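Local coordinates for protein GH3 beta-N-acetylglucosaminidase (Paenibacillaceae, PDB 6K5J) that probably removes N-acetylglucosamine residues from the non-reducing ends of chitin-derived oligosaccharides, as a glycoside hydrolase family 3 beta-N-acetylglucosaminidase, at residues N142-G156 / V523-V535. Numbering follows the deposited sequence. Where two conformers were deposited one is given.
Sequences NNPGNPVIGVRSYGG and VQGTLPAPLTVTV. With NAG (2-acetamido-2-deoxy-beta-D-glucopyranose), chain B.
Asn142 and Thr534 exchange two hydrogen bonds, an example of one residue holding the C-terminal tail, next to its last residue, through both its backbone and its amide. Thr534 N donates to Asn142 O (3.1 Å), in the carbonyl plane, while Asn142 ND2 returns a bond to Thr534 O at 3.0 Å. With CG between its backbone N and carbonyl carbon (chi1 64°), Asn142 brings the amide to the tail; Thr534 O lies in the plane of that amide, although ND2 stands tilted from the Thr534 carbonyl plane. ND2 also bonds Asp189 OD1. Asn142 O receives a CA-H...O contact from Val533 CA (3.3 Å). Pro144 lies against the chain, CD 3.9 Å from Val533 CB and CG close to Leu531 O, an acceptor already taken by Asn491 ND2.

The second grip is Gly156 N to Pro528 O, 2.8 Å and nearly straight at 168°. Gly156 CA packs against Pro530 CD. A water links Gly156 O with Thr534 OG1. The buried Tyr154 O finds no partner and faces Pro528 CB at 3.4 Å.

Between these two grips, the middle of 142-156 turns away from the tail and Arg152 reaches the sugar. Its guanidinium donates from NH1 to NAG O7 (2.8 Å) and to Val148 O, and NH2 adds weak bonds to NAG O3 and O7 plus a salt bridge with Glu85. With alanine in place of Arg152, the acetamido oxygen and Val148 O would probably lose these donors, and Glu85 its cationic mate. Lys182, His183, Asp83 and Asp268 complete the sugar's polar surroundings. The chemistry is thus divided: the middle of the loop meets the sugar with a charged side chain, whereas both ends hold the C-terminal tail against the barrel domain, mainly through backbone bonds and proline packing.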
ATOM      1  N   ASN A 142       1.381   7.012  13.983  1.00 20.03           N
ATOM      2  CA  ASN A 142       1.689   7.888  15.108  1.00 22.39           C
ATOM      3  C   ASN A 142       3.151   7.796  15.531  1.00 22.60           C
ATOM      4  O   ASN A 142       3.556   8.490  16.470  1.00 21.49           O
ATOM      5  CB  ASN A 142       0.804   7.534  16.303  1.00 21.08           C
ATOM      6  CG  ASN A 142       1.083   6.148  16.808  1.00 24.12           C
ATOM      7  OD1 ASN A 142       0.897   5.177  16.084  1.00 24.22           O
ATOM      8  ND2 ASN A 142       1.588   6.043  18.032  1.00 29.61           N
ATOM      9  N   ASN A 143       3.929   6.937  14.886  1.00 19.67           N
ATOM     10  CA  ASN A 143       5.362   6.802  15.149  1.00 18.31           C
ATOM     11  C   ASN A 143       6.140   7.220  13.911  1.00 17.69           C
ATOM     12  O   ASN A 143       6.124   6.488  12.904  1.00 19.04           O
ATOM     13  CB  ASN A 143       5.703   5.361  15.524  1.00 19.50           C
ATOM     14  CG  ASN A 143       7.185   5.154  15.761  1.00 25.29           C
ATOM     15  OD1 ASN A 143       7.969   6.109  15.795  1.00 22.71           O
ATOM     16  ND2 ASN A 143       7.576   3.904  15.955  1.00 27.64           N
ATOM     17  N   PRO A 144       6.857   8.348  13.929  1.00 21.53           N
ATOM     18  CA  PRO A 144       7.548   8.789  12.703  1.00 16.69           C
ATOM     19  C   PRO A 144       8.645   7.837  12.261  1.00 20.56           C
ATOM     20  O   PRO A 144       8.992   7.828  11.071  1.00 20.62           O
ATOM     21  CB  PRO A 144       8.102  10.176  13.078  1.00 18.03           C
ATOM     22  CG  PRO A 144       8.199  10.161  14.590  1.00 19.53           C
ATOM     23  CD  PRO A 144       7.085   9.255  15.071  1.00 19.38           C
ATOM     24  N   GLY A 145       9.170   7.012  13.172  1.00 21.21           N
ATOM     25  CA  GLY A 145      10.137   5.972  12.864  1.00 22.26           C
ATOM     26  C   GLY A 145       9.586   4.721  12.211  1.00 23.68           C
ATOM     27  O   GLY A 145      10.373   3.840  11.858  1.00 21.39           O
ATOM     28  N   ASN A 146       8.272   4.610  12.028  1.00 21.47           N
ATOM     29  CA  ASN A 146       7.693   3.381  11.489  1.00 18.68           C
ATOM     30  C   ASN A 146       8.324   3.048  10.135  1.00 20.71           C
ATOM     31  O   ASN A 146       8.213   3.847   9.191  1.00 20.99           O
ATOM     32  CB  ASN A 146       6.179   3.510  11.352  1.00 19.97           C
ATOM     33  CG  ASN A 146       5.509   2.177  11.019  1.00 21.48           C
ATOM     34  OD1 ASN A 146       5.975   1.422  10.162  1.00 18.73           O
ATOM     35  ND2 ASN A 146       4.417   1.881  11.710  1.00 19.57           N
ATOM     36  N   PRO A 147       9.008   1.909  10.000  1.00 21.06           N
ATOM     37  CA  PRO A 147       9.745   1.625   8.764  1.00 23.35           C
ATOM     38  C   PRO A 147       8.932   0.946   7.674  1.00 20.98           C
ATOM     39  O   PRO A 147       9.466   0.747   6.577  1.00 22.02           O
ATOM     40  CB  PRO A 147      10.851   0.681   9.249  1.00 21.66           C
ATOM     41  CG  PRO A 147      10.157  -0.136  10.314  1.00 25.50           C
ATOM     42  CD  PRO A 147       9.236   0.869  11.027  1.00 21.31           C
ATOM     43  N   VAL A 148       7.683   0.573   7.932  1.00 17.40           N
ATOM     44  CA  VAL A 148       6.909  -0.177   6.952  1.00 18.29           C
ATOM     45  C   VAL A 148       5.604   0.512   6.558  1.00 20.16           C
ATOM     46  O   VAL A 148       5.112   0.276   5.439  1.00 18.69           O
ATOM     47  CB  VAL A 148       6.636  -1.616   7.454  1.00 24.74           C
ATOM     48  CG1 VAL A 148       5.824  -1.602   8.723  1.00 21.62           C
ATOM     49  CG2 VAL A 148       5.953  -2.469   6.368  1.00 23.13           C
ATOM     50  N   ILE A 149       5.042   1.383   7.393  1.00 19.35           N
ATOM     51  CA  ILE A 149       3.799   2.070   7.045  1.00 19.48           C
ATOM     52  C   ILE A 149       4.129   3.428   6.423  1.00 17.99           C
ATOM     53  O   ILE A 149       4.126   3.565   5.195  1.00 17.76           O
ATOM     54  CB  ILE A 149       2.877   2.186   8.275  1.00 18.05           C
ATOM     55  CG1 ILE A 149       2.629   0.796   8.877  1.00 16.61           C
ATOM     56  CG2 ILE A 149       1.532   2.875   7.914  1.00 19.23           C
ATOM     57  CD1 ILE A 149       2.024  -0.251   7.892  1.00 17.69           C
ATOM     58  N   GLY A 150       4.437   4.434   7.244  1.00 18.44           N
ATOM     59  CA  GLY A 150       4.840   5.721   6.678  1.00 18.44           C
ATOM     60  C   GLY A 150       3.710   6.326   5.863  1.00 18.27           C
ATOM     61  O   GLY A 150       2.562   6.379   6.319  1.00 18.02           O
ATOM     62  N   VAL A 151       4.000   6.729   4.615  1.00 14.62           N
ATOM     63  CA  VAL A 151       2.982   7.403   3.793  1.00 15.46           C
ATOM     64  C   VAL A 151       1.861   6.464   3.354  1.00 17.64           C
ATOM     65  O   VAL A 151       0.898   6.895   2.706  1.00 18.09           O
ATOM     66  CB  VAL A 151       3.598   8.075   2.550  1.00 17.99           C
ATOM     67  CG1 VAL A 151       4.620   9.149   2.951  1.00 18.53           C
ATOM     68  CG2 VAL A 151       4.217   7.031   1.615  1.00 17.95           C
ATOM     69  N   ARG A 152       1.974   5.173   3.676  1.00 17.57           N
ATOM     70  CA  ARG A 152       0.856   4.268   3.425  1.00 16.66           C
ATOM     71  C   ARG A 152      -0.316   4.499   4.373  1.00 17.86           C
ATOM     72  O   ARG A 152      -1.402   3.966   4.126  1.00 18.19           O
ATOM     73  CB  ARG A 152       1.322   2.812   3.532  1.00 17.41           C
ATOM     74  CG  ARG A 152       2.327   2.414   2.473  1.00 18.27           C
ATOM     75  CD  ARG A 152       2.984   1.092   2.839  1.00 17.99           C
ATOM     76  NE  ARG A 152       2.055  -0.014   2.677  1.00 16.91           N
ATOM     77  CZ  ARG A 152       2.219  -1.223   3.207  1.00 20.06           C
ATOM     78  NH1 ARG A 152       3.267  -1.481   3.971  1.00 15.84           N
ATOM     79  NH2 ARG A 152       1.333  -2.179   2.961  1.00 17.30           N
ATOM     80  N   SER A 153      -0.129   5.276   5.435  1.00 17.98           N
ATOM     81  CA  SER A 153      -1.185   5.657   6.360  1.00 15.40           C
ATOM     82  C   SER A 153      -1.706   7.044   6.000  1.00 17.05           C
ATOM     83  O   SER A 153      -0.939   7.903   5.564  1.00 17.39           O
ATOM     84  CB  SER A 153      -0.658   5.672   7.800  1.00 18.01           C
ATOM     85  OG  SER A 153      -1.505   6.433   8.647  1.00 18.96           O
ATOM     86  N   TYR A 154      -3.017   7.270   6.195  1.00 17.13           N
ATOM     87  CA  TYR A 154      -3.543   8.624   5.989  1.00 17.85           C
ATOM     88  C   TYR A 154      -2.927   9.623   6.968  1.00 18.58           C
ATOM     89  O   TYR A 154      -2.776  10.803   6.638  1.00 18.46           O
ATOM     90  CB  TYR A 154      -5.066   8.666   6.140  1.00 16.46           C
ATOM     91  CG  TYR A 154      -5.841   7.774   5.208  1.00 17.43           C
ATOM     92  CD1 TYR A 154      -5.949   8.067   3.849  1.00 15.21           C
ATOM     93  CD2 TYR A 154      -6.478   6.639   5.694  1.00 16.30           C
ATOM     94  CE1 TYR A 154      -6.674   7.246   2.997  1.00 17.35           C
ATOM     95  CE2 TYR A 154      -7.197   5.815   4.855  1.00 16.52           C
ATOM     96  CZ  TYR A 154      -7.295   6.117   3.517  1.00 18.33           C
ATOM     97  OH  TYR A 154      -8.003   5.278   2.698  1.00 21.60           O
ATOM     98  N   GLY A 155      -2.592   9.190   8.178  1.00 16.67           N
ATOM     99  CA  GLY A 155      -2.047  10.126   9.139  1.00 17.77           C
ATOM    100  C   GLY A 155      -2.035   9.537  10.535  1.00 18.43           C
ATOM    101  O   GLY A 155      -2.273   8.343  10.730  1.00 18.48           O
ATOM    102  N   GLY A 156      -1.767  10.412  11.499  1.00 18.29           N
ATOM    103  CA  GLY A 156      -1.493  10.029  12.869  1.00 18.63           C
ATOM    104  C   GLY A 156      -2.640  10.127  13.854  1.00 22.28           C
ATOM    105  O   GLY A 156      -2.412   9.941  15.056  1.00 20.19           O
ATOM    106  N   VAL A 523       0.013  26.915  -0.883  1.00 22.51           N
ATOM    107  CA  VAL A 523       0.017  25.661  -0.143  0.50 24.25           C
ATOM    108  C   VAL A 523      -1.267  25.563   0.665  1.00 23.87           C
ATOM    109  O   VAL A 523      -1.687  26.514   1.335  1.00 22.00           O
ATOM    110  CB  VAL A 523       1.254  25.538   0.763  0.50 24.22           C
ATOM    111  CG1 VAL A 523       2.338  24.708   0.070  0.50 23.66           C
ATOM    112  CG2 VAL A 523       1.777  26.893   1.154  0.50 24.98           C
ATOM    113  N   GLN A 524      -1.916  24.405   0.578  1.00 22.82           N
ATOM    114  CA  GLN A 524      -3.134  24.156   1.342  1.00 22.27           C
ATOM    115  C   GLN A 524      -3.032  22.946   2.256  1.00 22.39           C
ATOM    116  O   GLN A 524      -3.905  22.771   3.113  1.00 19.42           O
ATOM    117  CB  GLN A 524      -4.336  23.953   0.405  1.00 24.60           C
ATOM    118  CG  GLN A 524      -4.705  25.159  -0.478  1.00 23.34           C
ATOM    119  CD  GLN A 524      -5.902  24.855  -1.371  1.00 25.52           C
ATOM    120  OE1 GLN A 524      -5.762  24.701  -2.581  1.00 25.98           O
ATOM    121  NE2 GLN A 524      -7.079  24.750  -0.773  1.00 21.00           N
ATOM    122  N   GLY A 525      -2.006  22.117   2.107  1.00 20.15           N
ATOM    123  CA  GLY A 525      -1.954  20.876   2.852  1.00 19.60           C
ATOM    124  C   GLY A 525      -1.643  21.110   4.312  1.00 20.78           C
ATOM    125  O   GLY A 525      -1.060  22.121   4.700  1.00 20.14           O
ATOM    126  N   THR A 526      -2.038  20.147   5.137  1.00 19.78           N
ATOM    127  CA  THR A 526      -1.743  20.162   6.564  1.00 22.42           C
ATOM    128  C   THR A 526      -1.053  18.856   6.921  1.00 22.32           C
ATOM    129  O   THR A 526      -1.565  17.785   6.593  1.00 21.41           O
ATOM    130  CB  THR A 526      -3.034  20.324   7.376  1.00 27.69           C
ATOM    131  OG1 THR A 526      -3.544  21.653   7.194  1.00 30.33           O
ATOM    132  CG2 THR A 526      -2.778  20.083   8.858  1.00 27.33           C
ATOM    133  N   LEU A 527       0.093  18.936   7.592  1.00 20.23           N
ATOM    134  CA  LEU A 527       0.815  17.731   7.982  1.00 17.80           C
ATOM    135  C   LEU A 527      -0.106  16.782   8.755  1.00 19.84           C
ATOM    136  O   LEU A 527      -0.621  17.161   9.819  1.00 18.29           O
ATOM    137  CB  LEU A 527       2.015  18.108   8.844  1.00 19.49           C
ATOM    138  CG  LEU A 527       2.869  16.959   9.370  1.00 21.48           C
ATOM    139  CD1 LEU A 527       3.664  16.323   8.243  1.00 22.66           C
ATOM    140  CD2 LEU A 527       3.793  17.464  10.488  1.00 23.19           C
ATOM    141  N   PRO A 528      -0.368  15.575   8.250  1.00 21.10           N
ATOM    142  CA  PRO A 528      -1.391  14.715   8.859  1.00 18.48           C
ATOM    143  C   PRO A 528      -0.878  13.727   9.899  1.00 20.35           C
ATOM    144  O   PRO A 528      -1.695  13.007  10.482  1.00 17.84           O
ATOM    145  CB  PRO A 528      -1.947  13.967   7.641  1.00 18.79           C
ATOM    146  CG  PRO A 528      -0.716  13.765   6.783  1.00 19.81           C
ATOM    147  CD  PRO A 528       0.113  15.025   6.966  1.00 19.07           C
ATOM    148  N   ALA A 529       0.426  13.666  10.148  1.00 18.85           N
ATOM    149  CA  ALA A 529       1.012  12.748  11.117  1.00 20.09           C
ATOM    150  C   ALA A 529       2.132  13.464  11.850  1.00 21.09           C
ATOM    151  O   ALA A 529       2.778  14.356  11.281  1.00 24.36           O
ATOM    152  CB  ALA A 529       1.551  11.471  10.444  1.00 16.31           C
ATOM    153  N   PRO A 530       2.395  13.106  13.106  1.00 20.20           N
ATOM    154  CA  PRO A 530       3.280  13.925  13.938  1.00 19.93           C
ATOM    155  C   PRO A 530       4.756  13.684  13.660  1.00 20.32           C
ATOM    156  O   PRO A 530       5.186  12.586  13.295  1.00 18.91           O
ATOM    157  CB  PRO A 530       2.916  13.496  15.363  1.00 22.58           C
ATOM    158  CG  PRO A 530       2.473  12.058  15.213  1.00 22.55           C
ATOM    159  CD  PRO A 530       1.733  12.037  13.889  1.00 19.79           C
ATOM    160  N   LEU A 531       5.542  14.738  13.877  1.00 22.07           N
ATOM    161  CA  LEU A 531       6.989  14.639  13.731  1.00 22.15           C
ATOM    162  C   LEU A 531       7.643  13.948  14.919  1.00 23.43           C
ATOM    163  O   LEU A 531       8.803  13.541  14.818  1.00 22.77           O
ATOM    164  CB  LEU A 531       7.586  16.031  13.541  1.00 21.83           C
ATOM    165  CG  LEU A 531       7.101  16.821  12.325  1.00 24.17           C
ATOM    166  CD1 LEU A 531       7.839  18.155  12.233  1.00 24.63           C
ATOM    167  CD2 LEU A 531       7.278  16.023  11.039  1.00 21.95           C
ATOM    168  N   THR A 532       6.936  13.828  16.043  1.00 23.95           N
ATOM    169  CA  THR A 532       7.411  13.046  17.171  0.58 23.70           C
ATOM    170  C   THR A 532       6.314  12.088  17.605  1.00 23.86           C
ATOM    171  O   THR A 532       5.123  12.384  17.487  1.00 24.60           O
ATOM    172  CB  THR A 532       7.840  13.929  18.351  0.58 24.12           C
ATOM    173  OG1 THR A 532       6.742  14.757  18.755  0.58 24.65           O
ATOM    174  CG2 THR A 532       9.013  14.809  17.947  0.58 26.80           C
ATOM    175  N   VAL A 533       6.735  10.916  18.081  1.00 23.45           N
ATOM    176  CA  VAL A 533       5.784   9.857  18.408  1.00 26.79           C
ATOM    177  C   VAL A 533       4.772  10.338  19.447  1.00 29.45           C
ATOM    178  O   VAL A 533       5.106  11.083  20.381  1.00 24.80           O
ATOM    179  CB  VAL A 533       6.537   8.601  18.884  1.00 22.82           C
ATOM    180  CG1 VAL A 533       7.261   8.860  20.216  1.00 26.48           C
ATOM    181  CG2 VAL A 533       5.587   7.407  19.008  1.00 25.86           C
ATOM    182  N   THR A 534       3.513   9.940  19.262  1.00 27.35           N
ATOM    183  CA  THR A 534       2.453  10.213  20.223  1.00 29.59           C
ATOM    184  C   THR A 534       2.056   8.923  20.930  1.00 31.22           C
ATOM    185  O   THR A 534       2.253   7.818  20.412  1.00 26.75           O
ATOM    186  CB  THR A 534       1.226  10.844  19.547  1.00 30.29           C
ATOM    187  OG1 THR A 534       0.667   9.926  18.596  1.00 32.00           O
ATOM    188  CG2 THR A 534       1.602  12.140  18.844  1.00 30.29           C
ATOM    189  N   VAL A 535       1.489   9.072  22.128  1.00 33.82           N
ATOM    190  CA  VAL A 535       1.168   7.922  22.980  1.00 32.86           C
ATOM    191  C   VAL A 535      -0.335   7.736  23.199  1.00 36.69           C
ATOM    192  O   VAL A 535      -1.152   8.471  22.642  1.00 39.71           O
ATOM    193  CB  VAL A 535       1.876   8.038  24.336  1.00 38.53           C
ATOM    194  CG1 VAL A 535       3.384   8.064  24.149  1.00 38.36           C
ATOM    195  CG2 VAL A 535       1.399   9.289  25.057  1.00 39.73           C
TER
HETATM  196  C1  NAG B 601       2.663  -7.945   3.066  1.00 22.67           C
HETATM  197  C2  NAG B 601       2.139  -6.518   3.372  1.00 21.34           C
HETATM  198  C3  NAG B 601       0.653  -6.375   2.999  1.00 20.23           C
HETATM  199  C4  NAG B 601       0.375  -6.912   1.601  1.00 19.76           C
HETATM  200  C5  NAG B 601       0.880  -8.342   1.508  1.00 22.04           C
HETATM  201  C6  NAG B 601       0.658  -8.983   0.156  1.00 21.53           C
HETATM  202  C7  NAG B 601       2.884  -5.083   5.239  1.00 21.16           C
HETATM  203  C8  NAG B 601       2.971  -4.954   6.736  1.00 18.32           C
HETATM  204  N2  NAG B 601       2.334  -6.214   4.783  1.00 18.72           N
HETATM  205  O1  NAG B 601       4.048  -7.919   3.143  1.00 27.90           O
HETATM  206  O3  NAG B 601       0.264  -5.006   3.068  1.00 18.61           O
HETATM  207  O4  NAG B 601      -1.021  -6.877   1.328  1.00 18.22           O
HETATM  208  O5  NAG B 601       2.292  -8.331   1.737  1.00 20.51           O
HETATM  209  O6  NAG B 601       1.498  -8.406  -0.836  1.00 21.88           O
HETATM  210  O7  NAG B 601       3.272  -4.195   4.483  1.00 20.36           O
HETATM  211  O   HOH W   1      -0.890  11.160  16.679  1.00 34.06           O